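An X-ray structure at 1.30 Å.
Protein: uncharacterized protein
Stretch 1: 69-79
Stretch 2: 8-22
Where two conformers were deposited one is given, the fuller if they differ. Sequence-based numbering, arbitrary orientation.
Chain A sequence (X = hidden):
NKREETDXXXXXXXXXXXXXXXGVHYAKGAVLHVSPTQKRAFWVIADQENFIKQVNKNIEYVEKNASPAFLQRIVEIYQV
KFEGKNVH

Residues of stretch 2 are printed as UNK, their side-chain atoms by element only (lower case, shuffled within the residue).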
# COMPACT_ATOMS: atom_id res chain seq x y z
N ALA A 69 21.48 -13.82 -3.17
CA ALA A 69 20.50 -14.68 -2.50
C ALA A 69 19.47 -13.86 -1.72
O ALA A 69 18.30 -14.23 -1.66
CB ALA A 69 21.19 -15.69 -1.58
N PHE A 70 19.91 -12.75 -1.14
CA PHE A 70 19.00 -11.86 -0.44
C PHE A 70 18.01 -11.21 -1.42
O PHE A 70 16.80 -11.15 -1.16
CB PHE A 70 19.80 -10.80 0.32
CG PHE A 70 19.01 -10.09 1.39
CD1 PHE A 70 18.26 -8.96 1.11
CD2 PHE A 70 19.01 -10.60 2.69
CE1 PHE A 70 17.52 -8.32 2.12
CE2 PHE A 70 18.27 -9.97 3.71
CZ PHE A 70 17.53 -8.84 3.42
N LEU A 71 18.52 -10.75 -2.56
CA LEU A 71 17.63 -10.19 -3.57
C LEU A 71 16.64 -11.23 -4.10
O LEU A 71 15.49 -10.90 -4.36
CB LEU A 71 18.41 -9.53 -4.71
CG LEU A 71 19.44 -8.46 -4.33
CD1 LEU A 71 19.94 -7.74 -5.58
CD2 LEU A 71 18.90 -7.46 -3.32
N GLN A 72 17.07 -12.48 -4.21
CA GLN A 72 16.17 -13.54 -4.66
C GLN A 72 15.02 -13.76 -3.68
O GLN A 72 13.90 -14.02 -4.10
CB GLN A 72 16.95 -14.84 -4.91
CG GLN A 72 16.08 -15.99 -5.45
CD GLN A 72 15.43 -15.66 -6.79
OE1 GLN A 72 15.93 -14.83 -7.55
NE2 GLN A 72 14.30 -16.31 -7.09
N ARG A 73 15.28 -13.61 -2.38
CA ARG A 73 14.19 -13.65 -1.41
C ARG A 73 13.19 -12.52 -1.65
O ARG A 73 11.99 -12.72 -1.51
CB ARG A 73 14.73 -13.59 0.01
CG ARG A 73 15.44 -14.83 0.49
CD ARG A 73 14.46 -15.95 0.85
NE ARG A 73 15.20 -17.08 1.42
CZ ARG A 73 15.11 -18.34 1.01
NH1 ARG A 73 14.28 -18.71 0.04
NH2 ARG A 73 15.85 -19.26 1.62
N ILE A 74 13.68 -11.34 -2.01
CA ILE A 74 12.79 -10.23 -2.31
C ILE A 74 11.89 -10.59 -3.51
O ILE A 74 10.69 -10.31 -3.51
CB ILE A 74 13.57 -8.92 -2.55
CG1 ILE A 74 14.32 -8.51 -1.28
CG2 ILE A 74 12.61 -7.82 -3.01
CD1 ILE A 74 15.25 -7.33 -1.46
N VAL A 75 12.47 -11.22 -4.54
CA VAL A 75 11.70 -11.69 -5.68
C VAL A 75 10.63 -12.71 -5.23
O VAL A 75 9.45 -12.59 -5.61
CB VAL A 75 12.62 -12.28 -6.77
CG1 VAL A 75 11.81 -12.97 -7.87
CG2 VAL A 75 13.51 -11.19 -7.35
N GLU A 76 11.03 -13.68 -4.41
CA GLU A 76 10.11 -14.73 -3.98
C GLU A 76 8.92 -14.19 -3.20
O GLU A 76 7.77 -14.58 -3.43
CB GLU A 76 10.83 -15.74 -3.08
CG GLU A 76 11.84 -16.61 -3.79
CD GLU A 76 12.80 -17.29 -2.84
OE1 GLU A 76 12.63 -17.19 -1.61
OE2 GLU A 76 13.75 -17.91 -3.35
N ILE A 77 9.23 -13.32 -2.24
CA ILE A 77 8.23 -12.89 -1.28
C ILE A 77 7.40 -11.74 -1.82
O ILE A 77 6.19 -11.72 -1.63
CB ILE A 77 8.85 -12.52 0.11
CG1 ILE A 77 9.23 -13.77 0.91
CG2 ILE A 77 7.83 -11.79 0.97
CD1 ILE A 77 10.16 -14.69 0.26
N TYR A 78 8.04 -10.80 -2.51
CA TYR A 78 7.40 -9.56 -2.93
C TYR A 78 7.20 -9.41 -4.43
O TYR A 78 6.63 -8.40 -4.85
CB TYR A 78 8.12 -8.33 -2.32
CG TYR A 78 8.17 -8.38 -0.81
CD1 TYR A 78 6.99 -8.25 -0.06
CD2 TYR A 78 9.37 -8.55 -0.12
CE1 TYR A 78 7.01 -8.31 1.33
CE2 TYR A 78 9.39 -8.61 1.27
CZ TYR A 78 8.21 -8.49 1.99
OH TYR A 78 8.25 -8.55 3.36
N GLN A 79 7.70 -10.35 -5.22
CA GLN A 79 7.41 -10.36 -6.65
C GLN A 79 7.97 -9.11 -7.34
O GLN A 79 7.43 -8.64 -8.34
CB GLN A 79 5.89 -10.50 -6.87
CG GLN A 79 5.28 -11.66 -6.08
CD GLN A 79 3.83 -11.89 -6.42
OE1 GLN A 79 3.51 -12.75 -7.23
NE2 GLN A 79 2.94 -11.09 -5.81
N UNK A 8 3.89 -4.50 2.25
CA UNK A 8 5.13 -4.04 2.95
C UNK A 8 5.52 -2.64 2.50
O UNK A 8 5.49 -2.34 1.30
c UNK A 8 7.65 -4.57 3.14
c UNK A 8 6.27 -5.04 2.70
se UNK A 8 7.76 -4.17 5.05
c UNK A 8 9.38 -3.13 5.01
N UNK A 9 5.87 -1.79 3.47
CA UNK A 9 6.48 -0.48 3.22
C UNK A 9 7.71 -0.57 2.31
O UNK A 9 8.28 -1.64 2.13
n UNK A 9 5.74 1.03 8.30
c UNK A 9 5.99 -0.27 8.39
n UNK A 9 7.01 -0.81 7.72
c UNK A 9 6.87 0.18 4.56
n UNK A 9 5.21 -1.03 9.16
c UNK A 9 7.93 -0.08 6.85
c UNK A 9 7.90 -0.55 5.39
N UNK A 10 8.10 0.56 1.73
CA UNK A 10 9.34 0.60 0.97
C UNK A 10 10.54 0.44 1.91
O UNK A 10 10.46 0.78 3.10
c UNK A 10 9.45 1.94 0.24
o UNK A 10 7.68 1.21 -1.22
c UNK A 10 8.34 2.18 -0.77
o UNK A 10 8.15 3.36 -1.14
N UNK A 11 11.65 -0.05 1.39
CA UNK A 11 12.87 -0.18 2.19
C UNK A 11 14.09 -0.09 1.29
O UNK A 11 13.98 -0.25 0.07
c UNK A 11 13.88 -3.43 1.77
c UNK A 11 12.76 -2.76 2.21
c UNK A 11 12.88 -1.47 3.02
c UNK A 11 13.77 -4.65 1.08
c UNK A 11 11.40 -4.53 1.26
c UNK A 11 12.53 -5.19 0.83
c UNK A 11 11.51 -3.32 1.97
N UNK A 12 15.25 0.16 1.89
CA UNK A 12 16.51 0.13 1.17
C UNK A 12 17.29 -1.14 1.49
O UNK A 12 17.25 -1.65 2.62
c UNK A 12 16.91 2.92 -0.25
c UNK A 12 17.04 2.65 1.12
c UNK A 12 16.64 4.99 1.59
c UNK A 12 17.42 1.27 1.62
c UNK A 12 16.49 5.25 0.25
c UNK A 12 16.92 3.69 2.02
c UNK A 12 16.62 4.23 -0.68
N UNK A 13 18.04 -1.61 0.50
CA UNK A 13 19.14 -2.55 0.73
C UNK A 13 20.38 -1.98 0.06
O UNK A 13 20.28 -1.10 -0.79
c UNK A 13 18.69 -4.05 -1.28
c UNK A 13 17.62 -4.58 0.91
c UNK A 13 18.85 -4.00 0.22
N UNK A 14 21.55 -2.50 0.45
CA UNK A 14 22.82 -2.08 -0.14
C UNK A 14 23.54 -3.33 -0.59
O UNK A 14 23.69 -4.27 0.20
c UNK A 14 23.71 0.75 2.41
c UNK A 14 23.70 -1.27 0.84
c UNK A 14 22.90 -0.14 1.49
c UNK A 14 24.93 -0.73 0.12
N UNK A 15 24.00 -3.38 -1.84
CA UNK A 15 24.65 -4.60 -2.33
C UNK A 15 25.98 -4.84 -1.63
O UNK A 15 26.75 -3.90 -1.37
o UNK A 15 25.76 -3.50 -4.14
c UNK A 15 24.87 -4.56 -3.84
c UNK A 15 23.54 -4.39 -4.58
N UNK A 16 26.26 -6.11 -1.34
CA UNK A 16 27.49 -6.49 -0.64
C UNK A 16 28.71 -6.62 -1.54
O UNK A 16 29.83 -6.74 -1.05
o UNK A 16 27.01 -8.91 -2.00
c UNK A 16 27.29 -7.81 0.12
c UNK A 16 27.22 -9.03 -0.79
n UNK A 16 27.39 -10.21 -0.20
N UNK A 17 28.49 -6.61 -2.86
CA UNK A 17 29.56 -6.80 -3.83
C UNK A 17 29.00 -6.41 -5.19
O UNK A 17 27.81 -6.11 -5.31
o UNK A 17 28.94 -9.13 -4.16
c UNK A 17 30.02 -8.27 -3.85
N UNK A 18 29.86 -6.42 -6.20
CA UNK A 18 29.47 -6.15 -7.57
C UNK A 18 28.93 -7.42 -8.22
O UNK A 18 29.58 -8.48 -8.17
c UNK A 18 31.51 -4.43 -10.42
o UNK A 18 32.20 -3.67 -9.69
c UNK A 18 30.69 -5.61 -8.33
o UNK A 18 31.68 -4.49 -11.64
c UNK A 18 30.42 -5.28 -9.79
N UNK A 19 27.73 -7.33 -8.79
CA UNK A 19 27.12 -8.48 -9.43
C UNK A 19 26.00 -8.07 -10.36
O UNK A 19 25.49 -6.95 -10.27
c UNK A 19 23.99 -8.19 -5.25
o UNK A 19 23.13 -7.80 -4.24
c UNK A 19 24.37 -8.69 -7.56
c UNK A 19 25.32 -8.50 -4.96
c UNK A 19 25.70 -9.01 -7.31
c UNK A 19 23.51 -8.28 -6.54
c UNK A 19 26.16 -8.92 -5.99
c UNK A 19 26.62 -9.51 -8.40
N UNK A 20 25.62 -9.00 -11.24
CA UNK A 20 24.38 -8.86 -12.00
C UNK A 20 23.31 -9.71 -11.34
O UNK A 20 23.52 -10.90 -11.07
c UNK A 20 24.56 -9.34 -13.44
o UNK A 20 25.57 -8.54 -14.07
c UNK A 20 23.26 -9.23 -14.24
N UNK A 21 22.16 -9.09 -11.06
CA UNK A 21 21.01 -9.80 -10.53
C UNK A 21 19.81 -9.48 -11.41
O UNK A 21 19.60 -8.31 -11.76
c UNK A 21 19.63 -11.48 -8.10
c UNK A 21 17.27 -11.57 -7.66
c UNK A 21 20.70 -9.43 -9.07
c UNK A 21 19.51 -10.16 -8.54
c UNK A 21 17.14 -10.27 -8.12
c UNK A 21 18.25 -9.57 -8.55
c UNK A 21 18.51 -12.18 -7.65
N UNK A 22 19.06 -10.50 -11.81
CA UNK A 22 17.88 -10.32 -12.67
C UNK A 22 18.23 -9.46 -13.91
O UNK A 22 17.45 -8.59 -14.34
c UNK A 22 16.71 -9.72 -11.88

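Position 8 carries an unbranched chain of two carbons, a selenium and a terminal carbon, which identifies selenomethionine, Met-8. Its CB lies 3.6 Å from CE1 of Tyr-78, while the end of the side chain leads away from the helix. Position 9 has three carbons, a nitrogen and a carbon bearing two further nitrogens, a guanidinium group out of reach of the helix: Arg-9. At position 10 two carbons end in a pair of oxygens, the carboxylate of Asp-10, which is hydrogen-bonded elsewhere in the structure.

Position 11 shows one carbon and a six-carbon ring without a heteroatom, pointing toward the helix with its edge near CD1 of Ile-74. This is Phe-11, and its CE1 lies 4.0 Å from that Ile-74 CD1. Position 12 has the same seven carbons but is out of reach of the helix: Phe-12. Position 13 returns to the helix with three carbons, one carrying the other two, set among Phe-70, Leu-71 and Ile-74. It is Val-13, whose CG1 approaches CE1 of Phe-70 at 3.9 Å and whose CG2 approaches CD2 of Leu-71 at 4.0 Å. Position 14 has four carbons forked at the first, with one arm two carbons long, and points away: Ile-14.

One carbon bearing an oxygen and a carbon makes position 15 Thr-15. Position 16, two carbons ending in an oxygen and a nitrogen, is Asn-16; position 17, one carbon and one oxygen, is Ser-17, whose OG donates a hydrogen bond to Asn-16 OD1 at 2.9 Å. Three carbons and two terminal oxygens at position 18 give Glu-18. None of these four contacts the helix.

At position 19 a six-carbon ring bears an oxygen, and its edge meets Leu-71: Tyr-19, with CE1 3.7 Å from Leu-71 CD1. Position 20, a carbon bearing one oxygen and one carbon, is out of reach: Thr-20. Position 21 has one carbon and an unsubstituted six-carbon ring lying beneath CB of Leu-71. It is Phe-21; the Leu-71 CB sits 3.6 Å from the ring centroid, nearly on its normal, in a CH-pi contact. Val-75 CG2 meets the ring edge, 3.8 Å from Phe-21 CZ. Position 22 has a single carbon, Ala-22.

The contact is essentially apolar, with no hydrogen bond crossing it. Alternation along strand 11-15 brings Phe-11 and Val-13 to the helix, and strand 19-21 repeats the pattern with Tyr-19 and Phe-21. Leu-71 joins the two strands by touching Val-13, Tyr-19 and Phe-21.

Stretch 2, residues 8-22: MRDFFVITNSEYTFA
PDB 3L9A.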